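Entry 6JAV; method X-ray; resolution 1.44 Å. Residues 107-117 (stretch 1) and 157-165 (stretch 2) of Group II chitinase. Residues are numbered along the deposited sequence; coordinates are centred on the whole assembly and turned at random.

Stretch 1 (107-117) FVQHAVAFLEK
Stretch 2, residues 157-165: AVLKPKGLL

Residues 107-117 lie wholly within a helix, with phi/psi near -63/-42 throughout and i to i-4 hydrogen bonds such as Val 112 N to Val 108 O (3.1 Å) and Glu 116 N to Val 112 O (3.0 Å). Stretch 2 is helical at its start, and a type I turn from Lys 160 to Gly 163, closed by Gly 163 N to Lys 160 O (2.9 Å), changes the direction of the chain. Gly 163 adopts phi/psi 74/22, a positive phi that favours glycine. Leu 164 N returns to Leu 159 O (3.0 Å), and the chain then extends, Leu 164 at -100/150 and Leu 165 at -91/152. The register is set by Val 112 and Leu 159, whose CA atoms are 6.9 Å apart; 361 Å² is buried, both sides summed.

Val 112 is the hub. Its CA-CB bond points toward stretch 2, and chi1 of -176° (t) turns both methyls to stretch 2: Val 112 CG2 comes closest to Val 158 CG1 (3.5 Å) and Leu 159 CD2 (3.8 Å), Val 112 CG1 lies 3.9 Å from the same Val 158 CG1, and Val 112 CG1 also reaches Lys 162 CD (3.7 Å) and Leu 164 CD1 (4.1 Å). A short beta-branched side chain fills this space without needing a long reach. Val 158, also t (178°) and directed toward the helix, uses its other methyl, CG2, against Val 108 CG1 at 3.7 Å and Gln 109 NE2 at 3.6 Å. Val 108 points sideways with chi1 164° (t). Gln 109 also starts sideways, but m, m (-61°, -58°) with chi3 -35° brings its end nearer; its amide nitrogen makes only van der Waals contact with the valine.

The leucines share one conformation, m, t. Leu 159 (-68°, 165°) leaves its backbone sideways, yet its extended end carries CD2 inward to Leu 115 CD1 at 3.7 Å. Leu 115 (-63°, 177°) points toward stretch 2, and both residues are buried, as suits branched aliphatic groups. Leu 164 (-66°, 170°) also points toward the helix and places CD1 beside Val 112.

A salt bridge lies at the exposed margin. Lys 162 NZ donates to Glu 116 OE2 at 3.2 Å and, weakly, to Glu 116 OE1 at 3.5 Å. Glu 116 is m, t with chi3 -50°; Lys 162 is m, t, t, m (-64°, 166°, 167°, -69°), so its chain runs nearly extended to CE before the last torsion turns the ammonium. Its methylenes pack on Val 112 while its charge remains at the surface, a division for which lysine is well suited.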

# COMPACT_ATOMS: atom_id res chain seq x y z
N PHE A 107 17.00 -19.13 2.26
CA PHE A 107 15.80 -18.36 2.54
C PHE A 107 14.58 -18.94 1.85
O PHE A 107 13.50 -19.04 2.44
CB PHE A 107 16.03 -16.91 2.09
CG PHE A 107 14.77 -16.09 2.09
CD1 PHE A 107 14.36 -15.40 3.23
CD2 PHE A 107 13.97 -16.01 0.95
CE1 PHE A 107 13.17 -14.65 3.22
CE2 PHE A 107 12.78 -15.28 0.95
CZ PHE A 107 12.40 -14.59 2.09
N VAL A 108 14.73 -19.33 0.58
CA VAL A 108 13.57 -19.72 -0.21
C VAL A 108 12.92 -20.98 0.35
O VAL A 108 11.69 -21.06 0.47
CB VAL A 108 13.98 -19.87 -1.69
CG1 VAL A 108 12.93 -20.65 -2.47
CG2 VAL A 108 14.24 -18.49 -2.33
N GLN A 109 13.72 -22.00 0.68
CA GLN A 109 13.10 -23.24 1.14
C GLN A 109 12.43 -23.04 2.49
O GLN A 109 11.35 -23.59 2.75
CB GLN A 109 14.14 -24.36 1.23
CG GLN A 109 14.82 -24.71 -0.10
CD GLN A 109 13.84 -25.14 -1.18
OE1 GLN A 109 12.81 -25.77 -0.91
NE2 GLN A 109 14.15 -24.78 -2.42
N HIS A 110 13.06 -22.25 3.37
CA HIS A 110 12.45 -22.00 4.66
C HIS A 110 11.17 -21.17 4.51
O HIS A 110 10.19 -21.40 5.22
CB HIS A 110 13.45 -21.31 5.57
CG HIS A 110 12.84 -20.83 6.85
ND1 HIS A 110 12.12 -19.66 6.94
CD2 HIS A 110 12.81 -21.39 8.09
CE1 HIS A 110 11.69 -19.50 8.18
NE2 HIS A 110 12.09 -20.55 8.90
N ALA A 111 11.18 -20.18 3.60
CA ALA A 111 10.01 -19.32 3.44
C ALA A 111 8.80 -20.12 3.00
O ALA A 111 7.69 -19.92 3.52
CB ALA A 111 10.32 -18.19 2.44
N VAL A 112 8.97 -21.04 2.05
CA VAL A 112 7.84 -21.83 1.59
C VAL A 112 7.31 -22.72 2.71
O VAL A 112 6.09 -22.84 2.91
CB VAL A 112 8.20 -22.59 0.31
CG1 VAL A 112 6.98 -23.34 -0.20
CG2 VAL A 112 8.67 -21.58 -0.74
N ALA A 113 8.21 -23.30 3.51
CA ALA A 113 7.78 -24.11 4.65
C ALA A 113 7.00 -23.26 5.66
O ALA A 113 6.00 -23.72 6.23
CB ALA A 113 8.99 -24.75 5.33
N PHE A 114 7.43 -22.02 5.86
CA PHE A 114 6.75 -21.10 6.76
C PHE A 114 5.32 -20.84 6.28
O PHE A 114 4.36 -20.94 7.06
CB PHE A 114 7.57 -19.80 6.80
CG PHE A 114 7.20 -18.84 7.91
CD1 PHE A 114 6.12 -17.98 7.78
CD2 PHE A 114 7.98 -18.74 9.05
CE1 PHE A 114 5.80 -17.05 8.79
CE2 PHE A 114 7.66 -17.83 10.06
CZ PHE A 114 6.58 -16.98 9.92
N LEU A 115 5.16 -20.50 5.00
CA LEU A 115 3.83 -20.28 4.44
C LEU A 115 2.94 -21.50 4.62
O LEU A 115 1.77 -21.37 5.01
CB LEU A 115 3.93 -19.96 2.95
CG LEU A 115 4.67 -18.70 2.55
CD1 LEU A 115 4.71 -18.62 1.05
CD2 LEU A 115 4.04 -17.42 3.17
N GLU A 116 3.47 -22.69 4.32
CA GLU A 116 2.64 -23.90 4.41
C GLU A 116 2.28 -24.23 5.85
O GLU A 116 1.15 -24.69 6.12
CB GLU A 116 3.33 -25.07 3.69
CG GLU A 116 3.54 -24.80 2.23
CD GLU A 116 4.05 -26.01 1.47
OE1 GLU A 116 5.04 -26.62 1.94
OE2 GLU A 116 3.46 -26.34 0.42
N LYS A 117 3.19 -23.94 6.79
CA LYS A 117 2.91 -24.21 8.21
C LYS A 117 1.67 -23.46 8.67
O LYS A 117 0.83 -24.01 9.39
CB LYS A 117 4.10 -23.83 9.07
CG LYS A 117 3.86 -24.01 10.58
CD LYS A 117 5.15 -23.80 11.34
CE LYS A 117 4.94 -24.01 12.83
NZ LYS A 117 6.24 -24.01 13.56
N ALA A 157 10.02 -20.46 -8.54
CA ALA A 157 10.31 -21.84 -8.93
C ALA A 157 9.86 -22.84 -7.87
O ALA A 157 9.57 -24.00 -8.21
CB ALA A 157 11.81 -21.97 -9.20
N VAL A 158 9.78 -22.43 -6.61
CA VAL A 158 9.27 -23.30 -5.56
C VAL A 158 7.77 -23.10 -5.33
O VAL A 158 7.03 -24.06 -5.11
CB VAL A 158 10.06 -23.10 -4.26
CG1 VAL A 158 9.48 -23.98 -3.16
CG2 VAL A 158 11.54 -23.42 -4.49
N LEU A 159 7.30 -21.85 -5.38
CA LEU A 159 5.90 -21.59 -5.04
C LEU A 159 4.95 -22.04 -6.15
O LEU A 159 3.87 -22.58 -5.86
CB LEU A 159 5.70 -20.09 -4.79
CG LEU A 159 6.38 -19.55 -3.54
CD1 LEU A 159 6.41 -18.02 -3.63
CD2 LEU A 159 5.63 -19.99 -2.30
N LYS A 160 5.30 -21.76 -7.40
CA LYS A 160 4.35 -22.01 -8.49
C LYS A 160 3.97 -23.48 -8.63
O LYS A 160 2.77 -23.77 -8.75
CB LYS A 160 4.86 -21.36 -9.78
CG LYS A 160 3.92 -21.47 -10.97
CD LYS A 160 4.21 -20.40 -12.01
CE LYS A 160 3.28 -19.23 -11.79
NZ LYS A 160 2.70 -18.75 -13.06
N PRO A 161 4.90 -24.44 -8.56
CA PRO A 161 4.49 -25.86 -8.59
C PRO A 161 3.57 -26.28 -7.46
O PRO A 161 2.77 -27.20 -7.64
CB PRO A 161 5.83 -26.62 -8.56
CG PRO A 161 6.81 -25.66 -9.14
CD PRO A 161 6.37 -24.29 -8.66
N LYS A 162 3.66 -25.65 -6.28
CA LYS A 162 2.76 -25.92 -5.18
C LYS A 162 1.44 -25.17 -5.29
O LYS A 162 0.60 -25.29 -4.38
CB LYS A 162 3.43 -25.56 -3.86
CG LYS A 162 4.65 -26.41 -3.57
CD LYS A 162 5.47 -25.80 -2.45
CE LYS A 162 6.49 -26.77 -1.92
NZ LYS A 162 5.81 -27.88 -1.21
N GLY A 163 1.24 -24.40 -6.35
CA GLY A 163 0.01 -23.64 -6.47
C GLY A 163 -0.06 -22.43 -5.55
O GLY A 163 -1.16 -21.96 -5.24
N LEU A 164 1.09 -21.93 -5.11
CA LEU A 164 1.15 -20.80 -4.19
C LEU A 164 1.45 -19.54 -4.98
O LEU A 164 2.09 -19.59 -6.04
CB LEU A 164 2.22 -21.03 -3.13
CG LEU A 164 1.92 -22.21 -2.18
CD1 LEU A 164 3.12 -22.53 -1.31
CD2 LEU A 164 0.70 -21.85 -1.30
N LEU A 165 0.96 -18.41 -4.48
CA LEU A 165 1.04 -17.12 -5.16
C LEU A 165 2.30 -16.36 -4.76
O LEU A 165 2.85 -16.54 -3.67
CB LEU A 165 -0.18 -16.27 -4.81
CG LEU A 165 -1.52 -16.91 -5.21
CD1 LEU A 165 -2.70 -16.22 -4.56
CD2 LEU A 165 -1.66 -16.90 -6.75